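Long-range contacts in C-C motif chemokine 1 (PDB 4OIK), which is a secreted chemokine that attracts monocytes but not neutrophils and acts by binding the receptor CCR8: residues 7-12 / 30-35; 26-31 / 66-71. All coordinates share one frame; numbering follows the deposited sequence.

Contact 1: residues 7-12 / 30-35; sequences PFSRCC and NTSSIC. With NAG (2-acetamido-2-deoxy-beta-D-glucopyranose), chain E; SO4 (sulfate ion), chain F; SO4 (sulfate ion), chain H.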
loop_
_atom_site.group_PDB
_atom_site.type_symbol
_atom_site.label_atom_id
_atom_site.label_comp_id
_atom_site.label_asym_id
_atom_site.label_seq_id
_atom_site.Cartn_x
_atom_site.Cartn_y
_atom_site.Cartn_z
ATOM N N PRO A 7 4.564 9.313 -0.796
ATOM C CA PRO A 7 4.089 7.943 -0.674
ATOM C C PRO A 7 2.623 7.711 -0.895
ATOM O O PRO A 7 1.807 8.610 -0.717
ATOM C CB PRO A 7 4.490 7.554 0.753
ATOM C CG PRO A 7 4.722 8.819 1.444
ATOM C CD PRO A 7 5.341 9.680 0.401
ATOM N N PHE A 8 2.287 6.487 -1.274
ATOM C CA PHE A 8 0.891 6.123 -1.427
ATOM C C PHE A 8 0.410 5.823 -0.018
ATOM O O PHE A 8 1.223 5.664 0.905
ATOM C CB PHE A 8 0.752 4.929 -2.387
ATOM C CG PHE A 8 1.363 3.630 -1.896
ATOM C CD1 PHE A 8 0.621 2.738 -1.129
ATOM C CD2 PHE A 8 2.644 3.264 -2.273
ATOM C CE1 PHE A 8 1.180 1.539 -0.690
ATOM C CE2 PHE A 8 3.198 2.055 -1.846
ATOM C CZ PHE A 8 2.457 1.206 -1.058
ATOM N N SER A 9 -0.894 5.787 0.159
ATOM C CA SER A 9 -1.512 5.512 1.434
ATOM C C SER A 9 -1.955 4.059 1.430
ATOM O O SER A 9 -2.446 3.563 0.397
ATOM C CB SER A 9 -2.742 6.401 1.608
ATOM O OG SER A 9 -2.465 7.770 1.346
ATOM N N ARG A 10 -1.839 3.381 2.577
ATOM C CA ARG A 10 -2.354 2.012 2.671
ATOM C C ARG A 10 -3.698 2.132 3.328
ATOM O O ARG A 10 -3.777 2.643 4.446
ATOM C CB ARG A 10 -1.443 1.115 3.517
ATOM C CG ARG A 10 -0.107 0.925 2.907
ATOM C CD ARG A 10 0.602 -0.254 3.507
ATOM N NE ARG A 10 1.915 -0.368 2.880
ATOM C CZ ARG A 10 3.012 0.178 3.375
ATOM N NH1 ARG A 10 4.162 0.064 2.729
ATOM N NH2 ARG A 10 2.968 0.851 4.518
ATOM N N CYS A 11 -4.756 1.726 2.626
ATOM C CA CYS A 11 -6.133 1.836 3.119
ATOM C C CYS A 11 -6.821 0.515 3.161
ATOM O O CYS A 11 -6.572 -0.364 2.340
ATOM C CB CYS A 11 -6.935 2.800 2.269
ATOM S SG CYS A 11 -6.129 4.383 2.001
ATOM N N CYS A 12 -7.790 0.438 4.040
ATOM C CA CYS A 12 -8.625 -0.720 4.212
ATOM C C CYS A 12 -10.073 -0.351 4.020
ATOM O O CYS A 12 -10.695 0.215 4.922
ATOM C CB CYS A 12 -8.368 -1.326 5.579
ATOM S SG CYS A 12 -6.853 -2.298 5.635
ATOM N N ASN A 30 -0.610 -0.251 10.768
ATOM C CA ASN A 30 -1.758 0.658 10.955
ATOM C C ASN A 30 -2.018 1.247 9.572
ATOM O O ASN A 30 -1.075 1.366 8.801
ATOM C CB ASN A 30 -1.430 1.781 11.951
ATOM C CG ASN A 30 -2.315 1.836 13.182
ATOM O OD1 ASN A 30 -2.803 0.818 13.692
ATOM N ND2 ASN A 30 -2.507 3.034 13.719
ATOM N N THR A 31 -3.274 1.549 9.221
ATOM C CA THR A 31 -3.550 2.135 7.895
ATOM C C THR A 31 -3.156 3.617 7.921
ATOM O O THR A 31 -2.985 4.200 8.998
ATOM C CB THR A 31 -5.024 1.970 7.510
ATOM O OG1 THR A 31 -5.809 2.722 8.417
ATOM C CG2 THR A 31 -5.483 0.529 7.516
ATOM N N SER A 32 -3.023 4.236 6.749
ATOM C CA SER A 32 -2.661 5.653 6.678
ATOM C C SER A 32 -3.749 6.518 7.306
ATOM O O SER A 32 -4.931 6.230 7.129
ATOM C CB SER A 32 -2.398 6.059 5.241
ATOM O OG SER A 32 -1.416 5.196 4.697
ATOM N N SER A 33 -3.334 7.550 8.070
ATOM C CA SER A 33 -4.208 8.463 8.809
ATOM C C SER A 33 -5.225 9.213 7.963
ATOM O O SER A 33 -6.264 9.639 8.475
ATOM C CB SER A 33 -3.381 9.429 9.638
ATOM O OG SER A 33 -2.483 8.682 10.442
ATOM N N ILE A 34 -4.940 9.366 6.671
ATOM C CA ILE A 34 -5.838 10.043 5.746
ATOM C C ILE A 34 -7.099 9.240 5.482
ATOM O O ILE A 34 -8.153 9.829 5.326
ATOM C CB ILE A 34 -5.092 10.470 4.451
ATOM C CG1 ILE A 34 -5.946 11.382 3.543
ATOM C CG2 ILE A 34 -4.452 9.304 3.690
ATOM C CD1 ILE A 34 -5.404 12.728 3.442
ATOM N N CYS A 35 -6.990 7.898 5.448
ATOM C CA CYS A 35 -8.081 6.978 5.132
ATOM C C CYS A 35 -8.269 5.969 6.256
ATOM O O CYS A 35 -8.796 4.882 5.990
ATOM C CB CYS A 35 -7.775 6.272 3.810
ATOM S SG CYS A 35 -6.253 5.264 3.840
HETATM C C1 NAG E . -2.560 3.383 15.135
HETATM C C2 NAG E . -1.790 4.759 15.160
HETATM C C3 NAG E . -2.086 5.522 16.500
HETATM C C4 NAG E . -3.560 5.463 16.993
HETATM C C5 NAG E . -4.133 4.019 16.861
HETATM C C6 NAG E . -5.661 3.970 17.168
HETATM C C7 NAG E . 0.412 4.544 13.881
HETATM C C8 NAG E . 1.859 4.240 14.137
HETATM N N2 NAG E . -0.332 4.518 15.040
HETATM O O3 NAG E . -1.640 6.895 16.401
HETATM O O4 NAG E . -3.659 5.938 18.360
HETATM O O5 NAG E . -3.930 3.520 15.512
HETATM O O6 NAG E . -6.200 2.640 17.286
HETATM O O7 NAG E . -0.041 4.784 12.754
HETATM S S SO4 F . 0.410 7.814 7.972
HETATM O O1 SO4 F . -0.809 8.582 7.810
HETATM O O2 SO4 F . 1.366 8.592 8.763
HETATM O O3 SO4 F . 0.109 6.548 8.682
HETATM O O4 SO4 F . 0.965 7.526 6.629
HETATM S S SO4 H . 3.552 -2.448 0.308
HETATM O O1 SO4 H . 4.791 -1.703 0.042
HETATM O O2 SO4 H . 3.297 -3.459 -0.746
HETATM O O3 SO4 H . 3.605 -3.131 1.666
HETATM O O4 SO4 H . 2.503 -1.498 0.274
HETATM O O HOH W 1 0.617 1.733 6.258
HETATM O O HOH W 2 -8.190 2.454 5.770
#
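Arg10 offers the edge of its guanidinium to two partners as its strand meets the turn at Ser32. On one edge Arg10 NE donates to O4 of a bound sulfate (2.9 Å), which also lies at the edge of the Phe8 ring. On another, Arg10 NH2 reaches water 1 (3.1 Å), which donates to Asn30 O and so bridges the two segments. This is the N-terminal strand of the CC chemokine fold, tied to the loop after strand 25-30 by the disulfide Cys11-Cys35. Ser32 grips the backbone of Arg10 twice. Ser32 N donates to Arg10 O (2.9 Å, 169° at the hydrogen). Ser32 OG accepts from Arg10 N (2.8 Å). The OG can do so because it is anti to its own carbonyl carbon (chi1 -55°), turned toward the strand. Ser32 also starts a type I turn that ends at Cys35. Further along the strand, Thr31 CG2 packs against Cys12 SG (3.7 Å), while Thr31 OG1 hydrogen-bonds to Ser36 O. Cys12 itself is linked to Cys51. In the crystal assembly Ser9 and Cys11 pair antiparallel with a strand of the second subunit, so the sheet continues across the interface. Within the turn, Ile34 CG2 touches Ser9 OG. Cys11 SG and Cys35 SG close the contact, bonded at 2.0 Å with a chi3 of -93°.

Contact 2: residues 26-31 / 66-71; sequences LCYRNT and LRHCPS. With NAG (2-acetamido-2-deoxy-beta-D-glucopyranose), chain E; SO4 (sulfate ion), chain I.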
loop_
_atom_site.group_PDB
_atom_site.type_symbol
_atom_site.label_atom_id
_atom_site.label_comp_id
_atom_site.label_asym_id
_atom_site.label_seq_id
_atom_site.Cartn_x
_atom_site.Cartn_y
_atom_site.Cartn_z
ATOM N N LEU A 26 2.192 -12.507 11.374
ATOM C CA LEU A 26 3.532 -12.127 11.806
ATOM C C LEU A 26 3.526 -10.841 12.630
ATOM O O LEU A 26 4.177 -10.768 13.669
ATOM C CB LEU A 26 4.438 -11.971 10.581
ATOM C CG LEU A 26 4.950 -13.272 9.995
ATOM C CD1 LEU A 26 4.736 -13.314 8.504
ATOM C CD2 LEU A 26 6.395 -13.423 10.274
ATOM N N CYS A 27 2.784 -9.825 12.160
ATOM C CA CYS A 27 2.687 -8.513 12.788
ATOM C C CYS A 27 1.530 -7.755 12.170
ATOM O O CYS A 27 0.854 -8.266 11.270
ATOM C CB CYS A 27 4.005 -7.739 12.629
ATOM S SG CYS A 27 4.665 -7.717 10.938
ATOM N N TYR A 28 1.312 -6.522 12.629
ATOM C CA TYR A 28 0.285 -5.676 12.039
ATOM C C TYR A 28 0.854 -4.324 11.557
ATOM O O TYR A 28 1.855 -3.853 12.093
ATOM C CB TYR A 28 -0.900 -5.466 13.011
ATOM C CG TYR A 28 -0.546 -4.634 14.229
ATOM C CD1 TYR A 28 -0.568 -3.242 14.179
ATOM C CD2 TYR A 28 -0.194 -5.238 15.431
ATOM C CE1 TYR A 28 -0.204 -2.474 15.283
ATOM C CE2 TYR A 28 0.131 -4.480 16.552
ATOM C CZ TYR A 28 0.124 -3.098 16.473
ATOM O OH TYR A 28 0.457 -2.343 17.572
ATOM N N ARG A 29 0.178 -3.697 10.579
ATOM C CA ARG A 29 0.466 -2.344 10.095
ATOM C C ARG A 29 -0.783 -1.521 10.353
ATOM O O ARG A 29 -1.899 -2.044 10.210
ATOM C CB ARG A 29 0.809 -2.308 8.592
ATOM C CG ARG A 29 2.290 -2.389 8.311
ATOM C CD ARG A 29 2.675 -1.692 7.026
ATOM N NE ARG A 29 4.032 -1.135 7.090
ATOM C CZ ARG A 29 4.335 0.070 7.571
ATOM N NH1 ARG A 29 3.384 0.861 8.053
ATOM N NH2 ARG A 29 5.593 0.493 7.574
ATOM N N ASN A 30 -0.610 -0.251 10.768
ATOM C CA ASN A 30 -1.758 0.658 10.955
ATOM C C ASN A 30 -2.018 1.247 9.572
ATOM O O ASN A 30 -1.075 1.366 8.801
ATOM C CB ASN A 30 -1.430 1.781 11.951
ATOM C CG ASN A 30 -2.315 1.836 13.182
ATOM O OD1 ASN A 30 -2.803 0.818 13.692
ATOM N ND2 ASN A 30 -2.507 3.034 13.719
ATOM N N THR A 31 -3.274 1.549 9.221
ATOM C CA THR A 31 -3.550 2.135 7.895
ATOM C C THR A 31 -3.156 3.617 7.921
ATOM O O THR A 31 -2.985 4.200 8.998
ATOM C CB THR A 31 -5.024 1.970 7.510
ATOM O OG1 THR A 31 -5.809 2.722 8.417
ATOM C CG2 THR A 31 -5.483 0.529 7.516
ATOM N N LEU A 66 0.559 -9.009 19.089
ATOM C CA LEU A 66 1.504 -8.869 17.992
ATOM C C LEU A 66 2.193 -7.523 18.086
ATOM O O LEU A 66 1.638 -6.593 18.684
ATOM C CB LEU A 66 0.718 -8.909 16.659
ATOM C CG LEU A 66 -0.071 -10.171 16.316
ATOM C CD1 LEU A 66 -1.150 -9.858 15.316
ATOM C CD2 LEU A 66 0.856 -11.267 15.780
ATOM N N ARG A 67 3.372 -7.399 17.450
ATOM C CA ARG A 67 4.121 -6.150 17.373
ATOM C C ARG A 67 3.788 -5.477 16.012
ATOM O O ARG A 67 3.206 -6.127 15.148
ATOM C CB ARG A 67 5.636 -6.425 17.467
ATOM C CG ARG A 67 6.092 -7.180 18.724
ATOM C CD ARG A 67 6.386 -6.259 19.889
ATOM N NE ARG A 67 6.743 -7.025 21.082
ATOM C CZ ARG A 67 6.951 -6.503 22.287
ATOM N NH1 ARG A 67 7.282 -7.285 23.308
ATOM N NH2 ARG A 67 6.831 -5.194 22.482
ATOM N N HIS A 68 4.170 -4.192 15.831
ATOM C CA HIS A 68 4.002 -3.446 14.589
ATOM C C HIS A 68 5.016 -3.973 13.557
ATOM O O HIS A 68 6.114 -4.337 13.936
ATOM C CB HIS A 68 4.225 -1.939 14.826
ATOM C CG HIS A 68 3.814 -1.112 13.647
ATOM N ND1 HIS A 68 4.727 -0.744 12.669
ATOM C CD2 HIS A 68 2.577 -0.689 13.275
ATOM C CE1 HIS A 68 4.022 -0.113 11.736
ATOM N NE2 HIS A 68 2.724 -0.036 12.063
ATOM N N CYS A 69 4.664 -4.016 12.265
ATOM C CA CYS A 69 5.597 -4.518 11.245
ATOM C C CYS A 69 6.809 -3.628 11.062
ATOM O O CYS A 69 6.654 -2.410 11.069
ATOM C CB CYS A 69 4.889 -4.772 9.918
ATOM S SG CYS A 69 3.725 -6.160 9.962
ATOM N N PRO A 70 8.024 -4.190 10.896
ATOM C CA PRO A 70 9.192 -3.319 10.676
ATOM C C PRO A 70 9.282 -2.897 9.206
ATOM O O PRO A 70 8.626 -3.512 8.367
ATOM C CB PRO A 70 10.379 -4.195 11.104
ATOM C CG PRO A 70 9.913 -5.606 10.916
ATOM C CD PRO A 70 8.400 -5.622 10.880
ATOM N N SER A 71 10.118 -1.894 8.888
ATOM C CA SER A 71 10.293 -1.392 7.519
ATOM C C SER A 71 11.747 -1.393 7.084
ATOM O O SER A 71 12.644 -1.293 7.933
ATOM C CB SER A 71 9.734 0.024 7.406
ATOM O OG SER A 71 8.324 0.042 7.558
HETATM C C1 NAG E . -2.560 3.383 15.135
HETATM C C2 NAG E . -1.790 4.759 15.160
HETATM C C3 NAG E . -2.086 5.522 16.500
HETATM C C4 NAG E . -3.560 5.463 16.993
HETATM C C5 NAG E . -4.133 4.019 16.861
HETATM C C6 NAG E . -5.661 3.970 17.168
HETATM C C7 NAG E . 0.412 4.544 13.881
HETATM C C8 NAG E . 1.859 4.240 14.137
HETATM N N2 NAG E . -0.332 4.518 15.040
HETATM O O3 NAG E . -1.640 6.895 16.401
HETATM O O4 NAG E . -3.659 5.938 18.360
HETATM O O5 NAG E . -3.930 3.520 15.512
HETATM O O6 NAG E . -6.200 2.640 17.286
HETATM O O7 NAG E . -0.041 4.784 12.754
HETATM S S SO4 I . 4.977 -2.592 19.099
HETATM O O1 SO4 I . 5.543 -2.950 20.406
HETATM O O2 SO4 I . 4.825 -1.132 19.021
HETATM O O3 SO4 I . 5.876 -3.054 18.018
HETATM O O4 SO4 I . 3.653 -3.220 18.970
HETATM O O HOH W 3 4.060 -9.424 15.910
HETATM O O HOH W 4 0.214 -4.195 19.795
#
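The disulfide between Cys27 and Cys69 is the third one of this CC chemokine, additional to the two canonical bonds made by its adjacent cysteines. It pins the tail that follows the helix to strand 25-30. Cys27 SG and Cys69 SG are 2.1 Å apart, with a chi3 of 101°. Next to it, Tyr28 and His68 form a single beta bridge. Tyr28 N donates to Arg67 O at 3.2 Å. Tyr28 O accepts from Cys69 N at 2.8 Å. The same oxygen meets His68 CA in a CA-H...O contact (3.3 Å) and lies over one face of the imidazole. At chi1 -169° the imidazole swings away from its own N and back over the strand. There its edge, led by CD2, points at the face of Tyr28 in an offset edge-to-face pair. The centroids are 5.7 Å apart and the planes are almost perpendicular, at 89°. Leu66 CB packs at the edge of the phenol, 4.0 Å from Tyr28 CD2. Water 4 joins Tyr28 OH to Leu66 O. At CE1 the histidine meets Arg29: His68 CE1 sits over one face of the guanidinium, toward its rim. Arg29 NH2 also makes a weak bond to Ser71 OG (2.8 Å). His68 N donates to O3 of a bound sulfate (3.0 Å), which Arg67 NH2 reaches weakly. Asn30 carries an N-linked sugar on ND2. The tail thus lies against strand 25-30, which is an outermost strand of the three-stranded sheet within this chain. Strand 39-44 pairs with strand 25-30, its Phe42 touching Tyr28 and Leu66, and Arg63 of helix 57-63 makes a weak bond to Tyr28 OH.

Overall arrangement
From the N terminus the chain enters strand 9-11, loops round and returns along strand 25-30. Contact 1 closes that first loop where the chain leaves the strand. The chain then runs through strands 39-44 and 49-53 and helix 57-63, and contact 2 closes this longer loop by bringing the tail back to strand 25-30. The two closures cross, since segment 26-31 begins inside the first loop and runs into segment 30-35, while its partner 66-71 lies beyond it. Asn30 and Thr31 belong to both. The contacts also touch through two like charges, Arg10 NH2 and Arg29 NE, 3.4 Å apart. Together they fasten strand 9-11 and the C-terminal tail to strand 25-30 and its following loop.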